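Side-chain contact in Spermidine/putrescine ABC transporter, periplasmic binding protein (Treponema pallidum, PDB 2V84), which probably binds polyamines such as spermidine and putrescine as the extracytoplasmic receptor of an ABC transport system: residues Val205-Asp210 against Ala335-Val340. Numbering follows the deposited sequence. Where two conformers were deposited one is given.
Sequences VKFDSD and AHWNAV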
ATOM      1  N   VAL A 205      11.348   2.099 -19.468  1.00 30.92           N
ATOM      2  CA  VAL A 205      10.384   1.781 -20.542  1.00 31.40           C
ATOM      3  C   VAL A 205       9.128   2.625 -20.370  1.00 30.98           C
ATOM      4  O   VAL A 205       8.608   3.202 -21.327  1.00 31.00           O
ATOM      5  CB  VAL A 205      10.007   0.258 -20.562  1.00 31.48           C
ATOM      6  CG1 VAL A 205       8.881  -0.028 -21.552  1.00 31.82           C
ATOM      7  CG2 VAL A 205      11.226  -0.598 -20.872  1.00 31.43           C
ATOM      8  N   LYS A 206       8.638   2.699 -19.133  1.00 30.53           N
ATOM      9  CA  LYS A 206       7.460   3.460 -18.820  1.00 30.21           C
ATOM     10  C   LYS A 206       7.252   3.450 -17.323  1.00 29.49           C
ATOM     11  O   LYS A 206       8.007   2.803 -16.582  1.00 28.82           O
ATOM     12  CB  LYS A 206       6.222   2.874 -19.521  1.00 31.01           C
ATOM     13  CG  LYS A 206       5.900   1.436 -19.137  1.00 34.02           C
ATOM     14  CD  LYS A 206       4.841   0.866 -20.063  1.00 38.29           C
ATOM     15  CE  LYS A 206       4.248  -0.394 -19.489  1.00 40.59           C
ATOM     16  NZ  LYS A 206       3.686  -1.260 -20.581  1.00 44.94           N
ATOM     17  N   PHE A 207       6.247   4.208 -16.893  1.00 28.77           N
ATOM     18  CA  PHE A 207       5.694   4.083 -15.562  1.00 27.94           C
ATOM     19  C   PHE A 207       4.592   3.060 -15.642  1.00 27.31           C
ATOM     20  O   PHE A 207       3.764   3.118 -16.549  1.00 27.90           O
ATOM     21  CB  PHE A 207       5.139   5.437 -15.082  1.00 28.52           C
ATOM     22  CG  PHE A 207       6.198   6.480 -14.917  1.00 29.34           C
ATOM     23  CD1 PHE A 207       7.060   6.438 -13.822  1.00 26.71           C
ATOM     24  CD2 PHE A 207       6.361   7.489 -15.878  1.00 31.41           C
ATOM     25  CE1 PHE A 207       8.062   7.398 -13.660  1.00 26.67           C
ATOM     26  CE2 PHE A 207       7.372   8.448 -15.740  1.00 31.93           C
ATOM     27  CZ  PHE A 207       8.228   8.395 -14.620  1.00 29.44           C
ATOM     28  N   ASP A 208       4.562   2.135 -14.689  1.00 26.57           N
ATOM     29  CA  ASP A 208       3.680   0.970 -14.784  1.00 26.15           C
ATOM     30  C   ASP A 208       3.351   0.447 -13.397  1.00 25.66           C
ATOM     31  O   ASP A 208       4.248   0.051 -12.657  1.00 24.53           O
ATOM     32  CB  ASP A 208       4.411  -0.106 -15.615  1.00 25.74           C
ATOM     33  CG  ASP A 208       3.500  -1.252 -16.083  1.00 28.06           C
ATOM     34  OD1 ASP A 208       2.309  -1.302 -15.743  1.00 31.99           O
ATOM     35  OD2 ASP A 208       4.034  -2.133 -16.778  1.00 26.01           O
ATOM     36  N   SER A 209       2.058   0.444 -13.059  1.00 25.14           N
ATOM     37  CA  SER A 209       1.565  -0.136 -11.816  1.00 26.90           C
ATOM     38  C   SER A 209       0.799  -1.467 -12.011  1.00 28.17           C
ATOM     39  O   SER A 209       0.364  -2.061 -11.023  1.00 28.86           O
ATOM     40  CB  SER A 209       0.681   0.858 -11.073  1.00 27.34           C
ATOM     41  OG  SER A 209       1.450   1.870 -10.429  1.00 25.43           O
ATOM     42  N   ASP A 210       0.611  -1.918 -13.248  1.00 29.28           N
ATOM     43  CA  ASP A 210      -0.191  -3.129 -13.480  1.00 31.02           C
ATOM     44  C   ASP A 210       0.408  -4.215 -14.350  1.00 31.40           C
ATOM     45  O   ASP A 210      -0.053  -5.357 -14.296  1.00 32.39           O
ATOM     46  CB  ASP A 210      -1.594  -2.790 -13.997  1.00 32.29           C
ATOM     47  CG  ASP A 210      -1.611  -1.593 -14.907  1.00 34.30           C
ATOM     48  OD1 ASP A 210      -1.118  -1.703 -16.041  1.00 37.76           O
ATOM     49  OD2 ASP A 210      -2.144  -0.540 -14.477  1.00 39.36           O
ATOM     50  N   ALA A 335       1.475  19.214 -10.305  1.00 35.18           N
ATOM     51  CA  ALA A 335       2.079  20.001 -11.374  1.00 35.32           C
ATOM     52  C   ALA A 335       3.393  19.410 -11.839  1.00 35.38           C
ATOM     53  O   ALA A 335       3.670  19.365 -13.037  1.00 36.20           O
ATOM     54  CB  ALA A 335       2.274  21.451 -10.924  1.00 35.00           C
ATOM     55  N   HIS A 336       4.199  18.936 -10.894  1.00 35.40           N
ATOM     56  CA  HIS A 336       5.439  18.267 -11.242  1.00 34.60           C
ATOM     57  C   HIS A 336       5.166  16.886 -11.841  1.00 34.62           C
ATOM     58  O   HIS A 336       5.797  16.500 -12.827  1.00 33.78           O
ATOM     59  CB  HIS A 336       6.350  18.148 -10.020  1.00 35.39           C
ATOM     60  CG  HIS A 336       6.973  19.444  -9.604  1.00 35.28           C
ATOM     61  ND1 HIS A 336       7.892  20.112 -10.384  1.00 35.24           N
ATOM     62  CD2 HIS A 336       6.816  20.194  -8.487  1.00 36.78           C
ATOM     63  CE1 HIS A 336       8.268  21.220  -9.772  1.00 37.11           C
ATOM     64  NE2 HIS A 336       7.633  21.291  -8.615  1.00 37.51           N
ATOM     65  N   TRP A 337       4.222  16.151 -11.252  1.00 33.43           N
ATOM     66  CA  TRP A 337       3.939  14.801 -11.720  1.00 34.30           C
ATOM     67  C   TRP A 337       3.331  14.729 -13.128  1.00 34.05           C
ATOM     68  O   TRP A 337       3.729  13.898 -13.913  1.00 34.50           O
ATOM     69  CB  TRP A 337       3.107  14.034 -10.709  1.00 34.01           C
ATOM     70  CG  TRP A 337       2.689  12.681 -11.160  1.00 34.52           C
ATOM     71  CD1 TRP A 337       1.424  12.291 -11.524  1.00 34.81           C
ATOM     72  CD2 TRP A 337       3.522  11.519 -11.291  1.00 34.52           C
ATOM     73  NE1 TRP A 337       1.421  10.968 -11.874  1.00 34.98           N
ATOM     74  CE2 TRP A 337       2.692  10.464 -11.735  1.00 35.87           C
ATOM     75  CE3 TRP A 337       4.885  11.268 -11.078  1.00 37.14           C
ATOM     76  CZ2 TRP A 337       3.185   9.174 -11.993  1.00 36.03           C
ATOM     77  CZ3 TRP A 337       5.372   9.980 -11.330  1.00 35.17           C
ATOM     78  CH2 TRP A 337       4.519   8.956 -11.782  1.00 35.07           C
ATOM     79  N   ASN A 338       2.369  15.597 -13.430  0.50 34.07           N
ATOM     80  CA  ASN A 338       1.764  15.598 -14.761  0.50 33.66           C
ATOM     81  C   ASN A 338       2.793  15.865 -15.876  0.50 34.10           C
ATOM     82  O   ASN A 338       2.636  15.396 -17.006  0.50 34.12           O
ATOM     83  CB  ASN A 338       0.567  16.566 -14.825  0.50 33.31           C
ATOM     84  CG  ASN A 338      -0.710  15.984 -14.197  0.50 31.42           C
ATOM     85  OD1 ASN A 338      -0.788  14.801 -13.873  0.50 28.99           O
ATOM     86  ND2 ASN A 338      -1.717  16.826 -14.039  0.50 30.59           N
ATOM     87  N   ALA A 339       3.859  16.590 -15.533  1.00 34.56           N
ATOM     88  CA  ALA A 339       4.964  16.861 -16.429  1.00 34.33           C
ATOM     89  C   ALA A 339       5.860  15.620 -16.563  1.00 34.41           C
ATOM     90  O   ALA A 339       6.229  15.226 -17.664  1.00 35.17           O
ATOM     91  CB  ALA A 339       5.768  18.041 -15.924  1.00 34.43           C
ATOM     92  N   VAL A 340       6.216  15.016 -15.433  1.00 34.45           N
ATOM     93  CA  VAL A 340       6.965  13.752 -15.426  1.00 34.48           C
ATOM     94  C   VAL A 340       6.219  12.676 -16.224  1.00 35.37           C
ATOM     95  O   VAL A 340       6.820  11.926 -17.010  1.00 35.84           O
ATOM     96  CB  VAL A 340       7.129  13.208 -13.975  1.00 34.29           C
ATOM     97  CG1 VAL A 340       7.654  11.760 -13.981  1.00 33.48           C
ATOM     98  CG2 VAL A 340       8.023  14.109 -13.152  1.00 33.97           C
TER
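Phe207 meets Trp337 in a T-shaped (edge-to-face) pair: the benzo edge of the indole is directed at one face of the phenyl ring, the planes stand at 63°, and the centroids of the two six-membered rings lie 5.3 Å apart. Trp337 CH2 makes the approach, 4.1 Å from Phe207 CD1 and displaced toward the rim. With CG anti to the backbone N (chi1 176°), the indole is directed so that its six-membered ring comes nearest to Phe207.

Apolar contact between a valine methyl and the phenyl ring supplies the second part. Val340, one helical turn after Trp337, brings CG1 to 3.5 Å from Phe207 CZ, approaching the ring obliquely. Separately, Val340 O lies 3.7 Å from Phe207 CE2 and accepts a hydrogen bond from Lys201 NZ.

Hydrogen bonds shape the loop and tie it to its neighbour. The backbone N of Asp210 donates to Asp208 OD1 over 3.1 Å, arriving 39° out of the carboxylate plane; this is an Asx turn, and Gly211 N donates to the same oxygen. Ser209 OG is hydrogen-bonded to Asp164 N.

Backbone hydrogen bonds of Val205 with Met160 and of Asp208 with Met162 tie this segment to strand 160-162, while the Phe207 side chain points toward helix 330-342. Trp337 also touches Met166, a predicted spermidine-binding residue; this apolar helix-on-sheet junction therefore borders the predicted ligand site of a periplasmic solute-binding protein fold.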